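Local coordinates for cellulase (Uncultured bacterium, PDB 6XSO), which probably hydrolyses internal beta-1,4-glycosidic bonds of cellulose and other plant polysaccharides as a broad-specificity endoglucanase of family GH5_4, at residues 68-73 and 361-366; 141-146 and 207-212; 327-332 and 369-374. All coordinates share one frame; numbering follows the deposited sequence.

Contact 1: 68-73 and 361-366; sequences FKMMKE and PSFNQA
Met70 and Phe363 meet tip to tip, and their contact is the tightly packed part of the join between helix 66-73 and the loop leading into helix 366-377. The Met70 methyl CE stands 3.7 Å from the centroid of the Phe363 ring, only 4° off its normal, a CH-pi contact made possible by the bend at chi3 (75°), which swings CE over the face. The sulfur follows it as a Met-aromatic partner. SD also lies against the backbone, 3.4 Å from Ser362 N, and Pro361, after a cis peptide bond, offers it CB at 3.8 Å. Met71 adds a second thioether: its CE approaches Phe363 CE1 obliquely at 3.7 Å, while its sulfur lies at the ring edge. The solvent side is polar and does not bridge the segments: Lys69 NZ and Glu73 OE2 form a 2.7 Å salt bridge along the helix, the CB of Ser362 points away from the helix, and Ser362 O accepts a hydrogen bond from Ser353 OG. With no hydrogen bond across the segments, the helix before the second barrel strand and the loop into the last helix are joined by dispersion and sulfur-aromatic attraction, which demand less exact geometry than hydrogen bonds would.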
loop_
_atom_site.group_PDB
_atom_site.type_symbol
_atom_site.label_atom_id
_atom_site.label_comp_id
_atom_site.label_asym_id
_atom_site.label_seq_id
_atom_site.Cartn_x
_atom_site.Cartn_y
_atom_site.Cartn_z
ATOM N N PHE A 68 -8.670 15.362 -5.043
ATOM C CA PHE A 68 -8.514 14.277 -6.005
ATOM C C PHE A 68 -8.844 14.719 -7.424
ATOM O O PHE A 68 -8.266 14.173 -8.371
ATOM C CB PHE A 68 -9.290 13.054 -5.533
ATOM C CG PHE A 68 -8.816 12.551 -4.190
ATOM C CD1 PHE A 68 -7.508 12.125 -4.017
ATOM C CD2 PHE A 68 -9.651 12.591 -3.093
ATOM C CE1 PHE A 68 -7.066 11.691 -2.776
ATOM C CE2 PHE A 68 -9.206 12.160 -1.851
ATOM C CZ PHE A 68 -7.919 11.718 -1.699
ATOM N N LYS A 69 -9.747 15.687 -7.591
ATOM C CA LYS A 69 -9.911 16.331 -8.895
ATOM C C LYS A 69 -8.584 16.902 -9.360
ATOM O O LYS A 69 -8.187 16.718 -10.518
ATOM C CB LYS A 69 -10.970 17.421 -8.794
ATOM C CG LYS A 69 -11.237 18.215 -10.096
ATOM C CD LYS A 69 -12.342 19.271 -9.882
ATOM C CE LYS A 69 -12.652 20.074 -11.154
ATOM N NZ LYS A 69 -11.464 20.871 -11.533
ATOM N N MET A 70 -7.863 17.561 -8.455
ATOM C CA MET A 70 -6.565 18.136 -8.799
ATOM C C MET A 70 -5.561 17.052 -9.173
ATOM O O MET A 70 -4.834 17.179 -10.168
ATOM C CB MET A 70 -6.046 18.960 -7.614
ATOM C CG MET A 70 -4.759 19.710 -7.918
ATOM S SD MET A 70 -4.137 20.616 -6.487
ATOM C CE MET A 70 -3.473 19.294 -5.489
ATOM N N MET A 71 -5.489 15.980 -8.378
ATOM C CA MET A 71 -4.570 14.887 -8.687
ATOM C C MET A 71 -4.877 14.289 -10.055
ATOM O O MET A 71 -3.971 14.056 -10.866
ATOM C CB MET A 71 -4.670 13.810 -7.599
ATOM C CG MET A 71 -4.046 14.223 -6.287
ATOM S SD MET A 71 -2.243 14.183 -6.390
ATOM C CE MET A 71 -1.824 15.065 -4.882
ATOM N N LYS A 72 -6.153 14.036 -10.330
ATOM C CA LYS A 72 -6.540 13.476 -11.620
ATOM C C LYS A 72 -6.125 14.388 -12.770
ATOM O O LYS A 72 -5.601 13.921 -13.792
ATOM C CB LYS A 72 -8.054 13.254 -11.638
ATOM C CG LYS A 72 -8.607 12.826 -12.977
ATOM C CD LYS A 72 -8.328 11.389 -13.309
ATOM C CE LYS A 72 -8.979 11.002 -14.637
ATOM N NZ LYS A 72 -10.387 11.511 -14.777
ATOM N N GLU A 73 -6.402 15.685 -12.649
ATOM C CA GLU A 73 -6.076 16.626 -13.718
ATOM C C GLU A 73 -4.578 16.770 -13.933
ATOM O O GLU A 73 -4.152 17.135 -15.040
ATOM C CB GLU A 73 -6.736 17.957 -13.416
ATOM C CG GLU A 73 -8.237 17.854 -13.575
ATOM C CD GLU A 73 -8.943 19.160 -13.312
ATOM O OE1 GLU A 73 -8.260 20.213 -13.269
ATOM O OE2 GLU A 73 -10.186 19.131 -13.168
ATOM N N PRO A 361 -7.408 23.221 -3.197
ATOM C CA PRO A 361 -6.199 22.397 -3.158
ATOM C C PRO A 361 -5.091 22.987 -4.030
ATOM O O PRO A 361 -5.377 23.704 -4.981
ATOM C CB PRO A 361 -6.686 21.073 -3.751
ATOM C CG PRO A 361 -7.667 21.522 -4.806
ATOM C CD PRO A 361 -8.358 22.746 -4.225
ATOM N N SER A 362 -3.846 22.623 -3.714
ATOM C CA SER A 362 -2.692 23.141 -4.431
ATOM C C SER A 362 -1.543 22.183 -4.200
ATOM O O SER A 362 -1.451 21.562 -3.138
ATOM C CB SER A 362 -2.305 24.523 -3.898
ATOM O OG SER A 362 -1.182 25.070 -4.566
ATOM N N PHE A 363 -0.671 22.066 -5.198
ATOM C CA PHE A 363 0.565 21.324 -5.024
ATOM C C PHE A 363 1.616 22.226 -4.374
ATOM O O PHE A 363 1.961 23.277 -4.921
ATOM C CB PHE A 363 1.109 20.828 -6.372
ATOM C CG PHE A 363 0.264 19.783 -7.047
ATOM C CD1 PHE A 363 0.301 18.463 -6.655
ATOM C CD2 PHE A 363 -0.535 20.130 -8.120
ATOM C CE1 PHE A 363 -0.471 17.517 -7.289
ATOM C CE2 PHE A 363 -1.301 19.176 -8.763
ATOM C CZ PHE A 363 -1.265 17.877 -8.345
ATOM N N ASN A 364 2.131 21.824 -3.222
ATOM C CA ASN A 364 3.315 22.472 -2.674
ATOM C C ASN A 364 4.608 21.898 -3.241
ATOM O O ASN A 364 5.672 22.507 -3.062
ATOM C CB ASN A 364 3.312 22.412 -1.145
ATOM C CG ASN A 364 3.354 21.000 -0.620
ATOM O OD1 ASN A 364 2.414 20.239 -0.811
ATOM N ND2 ASN A 364 4.454 20.636 0.045
ATOM N N GLN A 365 4.543 20.785 -3.963
ATOM C CA GLN A 365 5.659 20.307 -4.787
ATOM C C GLN A 365 5.152 20.133 -6.221
ATOM O O GLN A 365 5.120 19.019 -6.759
ATOM C CB GLN A 365 6.276 19.038 -4.217
ATOM C CG GLN A 365 6.697 19.166 -2.748
ATOM C CD GLN A 365 7.292 17.885 -2.197
ATOM O OE1 GLN A 365 6.814 16.787 -2.492
ATOM N NE2 GLN A 365 8.367 18.018 -1.423
ATOM N N ALA A 366 4.776 21.250 -6.845
ATOM C CA ALA A 366 4.219 21.186 -8.194
ATOM C C ALA A 366 5.220 20.609 -9.175
ATOM O O ALA A 366 4.849 19.826 -10.058
ATOM C CB ALA A 366 3.776 22.569 -8.662
#

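Contact 2: 141-146 and 207-212; sequences ANYNQN and NGYARS
Around Tyr143 and Tyr209, whose CA atoms lie 6.8 Å apart, the two helical segments run in nearly the same direction, 26° apart, with axes 10.1 Å from each other. Tyr143 is a knob in a hole formed by Gly208, Tyr209, Arg211 and Ser212. Its edge meets the face of Tyr209 in a T-shaped pair with planes at 75°, CD1 standing over the ring centre. Gly208 CA lies against a face of Tyr143, where a side chain would clash. At the far end, Tyr143 OH shares a 2.7 Å hydrogen bond with Ser212 OG, itself bonded to Glu151, and a water links the same hydroxyl to Arg211 NH2. Tyr209 reaches back past its partner and donates from OH to Asn142 OD1 at 2.7 Å, with a C=O...donor angle of 158°; Lys137 N also binds that oxygen. An alanine in place of Tyr209 would probably open a gap beside the Tyr143 edge and leave Asn142 OD1 without its hydroxyl donor. Tyr209 also makes an edge-to-face pair with Tyr150, one helical turn or so beyond Asn146. Such near-parallel packing of successive helices, each following its own strand, is the outer layer of a (beta/alpha)8 TIM barrel.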
loop_
_atom_site.group_PDB
_atom_site.type_symbol
_atom_site.label_atom_id
_atom_site.label_comp_id
_atom_site.label_asym_id
_atom_site.label_seq_id
_atom_site.Cartn_x
_atom_site.Cartn_y
_atom_site.Cartn_z
ATOM N N ALA A 141 2.856 -17.406 16.154
ATOM C CA ALA A 141 2.010 -17.380 17.347
ATOM C C ALA A 141 1.054 -16.181 17.321
ATOM O O ALA A 141 -0.115 -16.287 17.697
ATOM C CB ALA A 141 2.862 -17.396 18.621
ATOM N N ASN A 142 1.541 -15.026 16.871
ATOM C CA ASN A 142 0.660 -13.875 16.711
ATOM C C ASN A 142 -0.430 -14.167 15.688
ATOM O O ASN A 142 -1.611 -13.855 15.917
ATOM C CB ASN A 142 1.516 -12.680 16.268
ATOM C CG ASN A 142 0.702 -11.411 16.014
ATOM O OD1 ASN A 142 0.056 -11.277 14.979
ATOM N ND2 ASN A 142 0.750 -10.471 16.954
ATOM N N TYR A 143 -0.056 -14.761 14.552
ATOM C CA TYR A 143 -1.056 -15.138 13.561
ATOM C C TYR A 143 -2.105 -16.072 14.156
ATOM O O TYR A 143 -3.310 -15.856 13.988
ATOM C CB TYR A 143 -0.413 -15.771 12.316
ATOM C CG TYR A 143 -1.481 -16.315 11.381
ATOM C CD1 TYR A 143 -2.356 -15.458 10.721
ATOM C CD2 TYR A 143 -1.620 -17.675 11.170
ATOM C CE1 TYR A 143 -3.351 -15.952 9.891
ATOM C CE2 TYR A 143 -2.595 -18.169 10.337
ATOM C CZ TYR A 143 -3.455 -17.314 9.695
ATOM O OH TYR A 143 -4.446 -17.864 8.888
ATOM N N ASN A 144 -1.678 -17.138 14.839
ATOM C CA ASN A 144 -2.667 -18.071 15.371
ATOM C C ASN A 144 -3.599 -17.373 16.348
ATOM O O ASN A 144 -4.799 -17.659 16.396
ATOM C CB ASN A 144 -1.975 -19.258 16.048
ATOM C CG ASN A 144 -1.292 -20.183 15.052
ATOM O OD1 ASN A 144 -1.642 -20.212 13.866
ATOM N ND2 ASN A 144 -0.322 -20.955 15.531
ATOM N N GLN A 145 -3.057 -16.450 17.137
ATOM C CA GLN A 145 -3.859 -15.764 18.141
ATOM C C GLN A 145 -4.858 -14.803 17.506
ATOM O O GLN A 145 -6.002 -14.703 17.957
ATOM C CB GLN A 145 -2.936 -14.983 19.075
ATOM C CG GLN A 145 -3.658 -14.088 20.064
ATOM C CD GLN A 145 -2.714 -13.177 20.827
ATOM O OE1 GLN A 145 -1.945 -13.628 21.682
ATOM N NE2 GLN A 145 -2.760 -11.888 20.510
ATOM N N ASN A 146 -4.441 -14.097 16.456
ATOM C CA ASN A 146 -5.196 -12.968 15.917
ATOM C C ASN A 146 -5.925 -13.276 14.615
ATOM O O ASN A 146 -6.625 -12.394 14.088
ATOM C CB ASN A 146 -4.237 -11.794 15.701
ATOM C CG ASN A 146 -3.797 -11.168 16.998
ATOM O OD1 ASN A 146 -4.475 -11.260 18.007
ATOM N ND2 ASN A 146 -2.640 -10.538 16.976
ATOM N N ASN A 207 2.241 -15.636 5.197
ATOM C CA ASN A 207 1.439 -16.435 4.283
ATOM C C ASN A 207 0.083 -16.763 4.882
ATOM O O ASN A 207 -0.910 -16.780 4.152
ATOM C CB ASN A 207 2.197 -17.690 3.877
ATOM C CG ASN A 207 3.433 -17.376 3.062
ATOM O OD1 ASN A 207 3.523 -16.317 2.422
ATOM N ND2 ASN A 207 4.393 -18.285 3.073
ATOM N N GLY A 208 0.028 -16.945 6.203
ATOM C CA GLY A 208 -1.245 -17.170 6.870
ATOM C C GLY A 208 -2.155 -15.960 6.822
ATOM O O GLY A 208 -3.335 -16.081 6.499
ATOM N N TYR A 209 -1.618 -14.777 7.140
ATOM C CA TYR A 209 -2.432 -13.566 7.047
ATOM C C TYR A 209 -2.906 -13.335 5.612
ATOM O O TYR A 209 -4.062 -12.941 5.387
ATOM C CB TYR A 209 -1.651 -12.365 7.574
ATOM C CG TYR A 209 -1.689 -12.202 9.087
ATOM C CD1 TYR A 209 -2.879 -11.880 9.733
ATOM C CD2 TYR A 209 -0.538 -12.359 9.871
ATOM C CE1 TYR A 209 -2.939 -11.727 11.102
ATOM C CE2 TYR A 209 -0.585 -12.178 11.248
ATOM C CZ TYR A 209 -1.788 -11.870 11.850
ATOM O OH TYR A 209 -1.930 -11.663 13.201
ATOM N N ALA A 210 -2.043 -13.598 4.629
ATOM C CA ALA A 210 -2.435 -13.442 3.227
ATOM C C ALA A 210 -3.606 -14.357 2.872
ATOM O O ALA A 210 -4.571 -13.920 2.232
ATOM C CB ALA A 210 -1.234 -13.702 2.314
ATOM N N ARG A 211 -3.532 -15.635 3.274
ATOM C CA ARG A 211 -4.621 -16.586 3.071
ATOM C C ARG A 211 -5.889 -16.130 3.781
ATOM O O ARG A 211 -6.994 -16.177 3.216
ATOM C CB ARG A 211 -4.243 -17.938 3.678
ATOM C CG ARG A 211 -3.350 -18.847 2.891
ATOM C CD ARG A 211 -3.494 -20.293 3.417
ATOM N NE ARG A 211 -3.351 -20.444 4.874
ATOM C CZ ARG A 211 -2.184 -20.499 5.525
ATOM N NH1 ARG A 211 -1.037 -20.391 4.875
ATOM N NH2 ARG A 211 -2.162 -20.654 6.843
ATOM N N SER A 212 -5.746 -15.719 5.040
ATOM C CA SER A 212 -6.895 -15.290 5.819
ATOM C C SER A 212 -7.590 -14.111 5.158
ATOM O O SER A 212 -8.821 -14.063 5.123
ATOM C CB SER A 212 -6.451 -14.915 7.230
ATOM O OG SER A 212 -6.345 -16.052 8.069
HETATM O O HOH W 1 -4.603 -20.460 7.940
#

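Contact 3: 327-332 and 369-374; sequences LMFQFV and AERIAK
Arg371 is the first residue of 369-374 to reach across, lying against Phe329, whose CA is 6.8 Å from its own. The helices run nearly parallel here, crossing at -27° with axes 9.8 Å apart. CG of Arg371 leaves anti to the backbone N, and a bend at chi2 (81°) turns CD toward Phe329, where CG and CD both lie about 4.0 Å from Phe329 CG. Beyond them the guanidinium settles flat over an aliphatic group: Phe329 CB sits 3.5 Å above its plane, over its centre. The phenyl ring is inclined at 45° to that plane, and NH1 approaches it obliquely, 3.7 Å from CD2. The charge is met just past the first segment, where Asp333 forms a salt bridge with Arg371 NH2 and so ties helix 366-377 to helix 325-341 through the guanidinium end of Arg371. Ile372 comes next and faces the buried side. Its CG1 touches Val332 CG1 at 3.8 Å, the two side chains crossing at about a right angle, while Val332 also rests on Leu368 and Ile372 on Tyr348 of the last barrel strand. Across the two segments the contact is therefore apolar: methylenes and the face of a cation on Phe329, then branched aliphatic groups; the arginine charge is met just beyond, probably steadied by Asp333.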
loop_
_atom_site.group_PDB
_atom_site.type_symbol
_atom_site.label_atom_id
_atom_site.label_comp_id
_atom_site.label_asym_id
_atom_site.label_seq_id
_atom_site.Cartn_x
_atom_site.Cartn_y
_atom_site.Cartn_z
ATOM N N LEU A 327 18.987 15.451 -9.368
ATOM C CA LEU A 327 19.269 14.019 -9.307
ATOM C C LEU A 327 18.016 13.239 -8.921
ATOM O O LEU A 327 17.739 12.166 -9.478
ATOM C CB LEU A 327 20.385 13.734 -8.308
ATOM C CG LEU A 327 20.926 12.309 -8.343
ATOM C CD1 LEU A 327 21.738 12.027 -9.608
ATOM C CD2 LEU A 327 21.782 12.057 -7.107
ATOM N N MET A 328 17.220 13.787 -7.995
ATOM C CA MET A 328 15.978 13.132 -7.624
ATOM C C MET A 328 15.037 13.031 -8.820
ATOM O O MET A 328 14.386 11.995 -9.028
ATOM C CB MET A 328 15.298 13.879 -6.477
ATOM C CG MET A 328 14.027 13.203 -6.054
ATOM S SD MET A 328 13.276 14.065 -4.680
ATOM C CE MET A 328 11.901 12.973 -4.347
ATOM N N PHE A 329 14.924 14.112 -9.599
ATOM C CA PHE A 329 14.057 14.099 -10.772
ATOM C C PHE A 329 14.559 13.121 -11.836
ATOM O O PHE A 329 13.748 12.493 -12.523
ATOM C CB PHE A 329 13.928 15.518 -11.338
ATOM C CG PHE A 329 13.058 16.459 -10.508
ATOM C CD1 PHE A 329 12.461 16.076 -9.319
ATOM C CD2 PHE A 329 12.834 17.742 -10.950
ATOM C CE1 PHE A 329 11.659 16.975 -8.598
ATOM C CE2 PHE A 329 12.035 18.623 -10.237
ATOM C CZ PHE A 329 11.463 18.254 -9.079
ATOM N N GLN A 330 15.880 12.994 -12.001
ATOM C CA GLN A 330 16.406 11.998 -12.932
ATOM C C GLN A 330 16.100 10.591 -12.438
ATOM O O GLN A 330 15.824 9.687 -13.239
ATOM C CB GLN A 330 17.911 12.188 -13.107
ATOM C CG GLN A 330 18.285 13.560 -13.620
ATOM C CD GLN A 330 19.767 13.848 -13.465
ATOM O OE1 GLN A 330 20.614 13.046 -13.874
ATOM N NE2 GLN A 330 20.092 14.987 -12.862
ATOM N N PHE A 331 16.141 10.397 -11.119
ATOM C CA PHE A 331 15.755 9.122 -10.529
ATOM C C PHE A 331 14.284 8.831 -10.805
ATOM O O PHE A 331 13.924 7.719 -11.218
ATOM C CB PHE A 331 16.055 9.145 -9.014
ATOM C CG PHE A 331 15.259 8.145 -8.215
ATOM C CD1 PHE A 331 15.550 6.799 -8.298
ATOM C CD2 PHE A 331 14.225 8.555 -7.395
ATOM C CE1 PHE A 331 14.824 5.869 -7.581
ATOM C CE2 PHE A 331 13.482 7.634 -6.685
ATOM C CZ PHE A 331 13.791 6.293 -6.769
ATOM N N VAL A 332 13.417 9.835 -10.576
ATOM C CA VAL A 332 11.980 9.703 -10.840
ATOM C C VAL A 332 11.742 9.265 -12.278
ATOM O O VAL A 332 10.975 8.329 -12.550
ATOM C CB VAL A 332 11.267 11.039 -10.540
ATOM C CG1 VAL A 332 9.900 11.116 -11.211
ATOM C CG2 VAL A 332 11.193 11.279 -9.034
ATOM N N ALA A 369 5.282 16.766 -8.743
ATOM C CA ALA A 369 4.050 16.159 -9.234
ATOM C C ALA A 369 4.057 16.086 -10.753
ATOM O O ALA A 369 3.749 15.038 -11.339
ATOM C CB ALA A 369 2.851 16.955 -8.720
ATOM N N GLU A 370 4.434 17.191 -11.406
ATOM C CA GLU A 370 4.480 17.216 -12.861
ATOM C C GLU A 370 5.548 16.268 -13.378
ATOM O O GLU A 370 5.350 15.607 -14.404
ATOM C CB GLU A 370 4.733 18.638 -13.373
ATOM C CG GLU A 370 4.744 18.691 -14.893
ATOM C CD GLU A 370 4.586 20.087 -15.470
ATOM O OE1 GLU A 370 4.617 21.073 -14.705
ATOM O OE2 GLU A 370 4.433 20.183 -16.706
ATOM N N ARG A 371 6.682 16.183 -12.677
ATOM C CA ARG A 371 7.759 15.308 -13.128
ATOM C C ARG A 371 7.323 13.849 -13.126
ATOM O O ARG A 371 7.617 13.107 -14.072
ATOM C CB ARG A 371 8.993 15.480 -12.241
ATOM C CG ARG A 371 10.275 14.900 -12.838
ATOM C CD ARG A 371 10.900 15.858 -13.862
ATOM N NE ARG A 371 12.092 15.256 -14.425
ATOM C CZ ARG A 371 13.188 15.917 -14.753
ATOM N NH1 ARG A 371 13.250 17.237 -14.594
ATOM N NH2 ARG A 371 14.227 15.238 -15.218
ATOM N N ILE A 372 6.629 13.417 -12.070
ATOM C CA ILE A 372 6.139 12.043 -11.995
ATOM C C ILE A 372 5.144 11.761 -13.117
ATOM O O ILE A 372 5.234 10.741 -13.818
ATOM C CB ILE A 372 5.527 11.786 -10.605
ATOM C CG1 ILE A 372 6.586 11.845 -9.506
ATOM C CG2 ILE A 372 4.779 10.454 -10.602
ATOM C CD1 ILE A 372 5.997 12.004 -8.112
ATOM N N ALA A 373 4.177 12.663 -13.311
ATOM C CA ALA A 373 3.163 12.440 -14.330
ATOM C C ALA A 373 3.784 12.379 -15.721
ATOM O O ALA A 373 3.446 11.499 -16.521
ATOM C CB ALA A 373 2.106 13.546 -14.276
ATOM N N LYS A 374 4.684 13.318 -16.034
ATOM C CA LYS A 374 5.296 13.334 -17.358
ATOM C C LYS A 374 6.221 12.145 -17.578
ATOM O O LYS A 374 6.431 11.742 -18.735
ATOM C CB LYS A 374 6.067 14.634 -17.550
ATOM C CG LYS A 374 5.189 15.785 -17.995
ATOM C CD LYS A 374 6.009 17.047 -18.332
ATOM C CE LYS A 374 7.024 16.821 -19.449
ATOM N NZ LYS A 374 7.442 18.111 -20.100
#

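All three contacts lie in the outer shell of one barrel, their centres about 19 to 20 Å from the centre of the chain. Contact 1 is a surface contact, whereas contacts 2 and 3 are partly buried helix pairs. Contacts 1 and 3 share the C-terminal element: the loop of contact 1 runs into helix 366-377 of contact 3, and Phe363 CD1 touches Ala369 CB at 3.6 Å, so the two form continuous packing. Contact 2 stands on the other side of the chain's centre, about 26 Å from either at the nearest atoms. Chemistry varies accordingly: thioether and ring in contact 1, a T-shaped tyrosine pair whose hydroxyls bond to side chains of the opposite helix, one also through a water, in contact 2, and aliphatic packing edged by charge in contact 3.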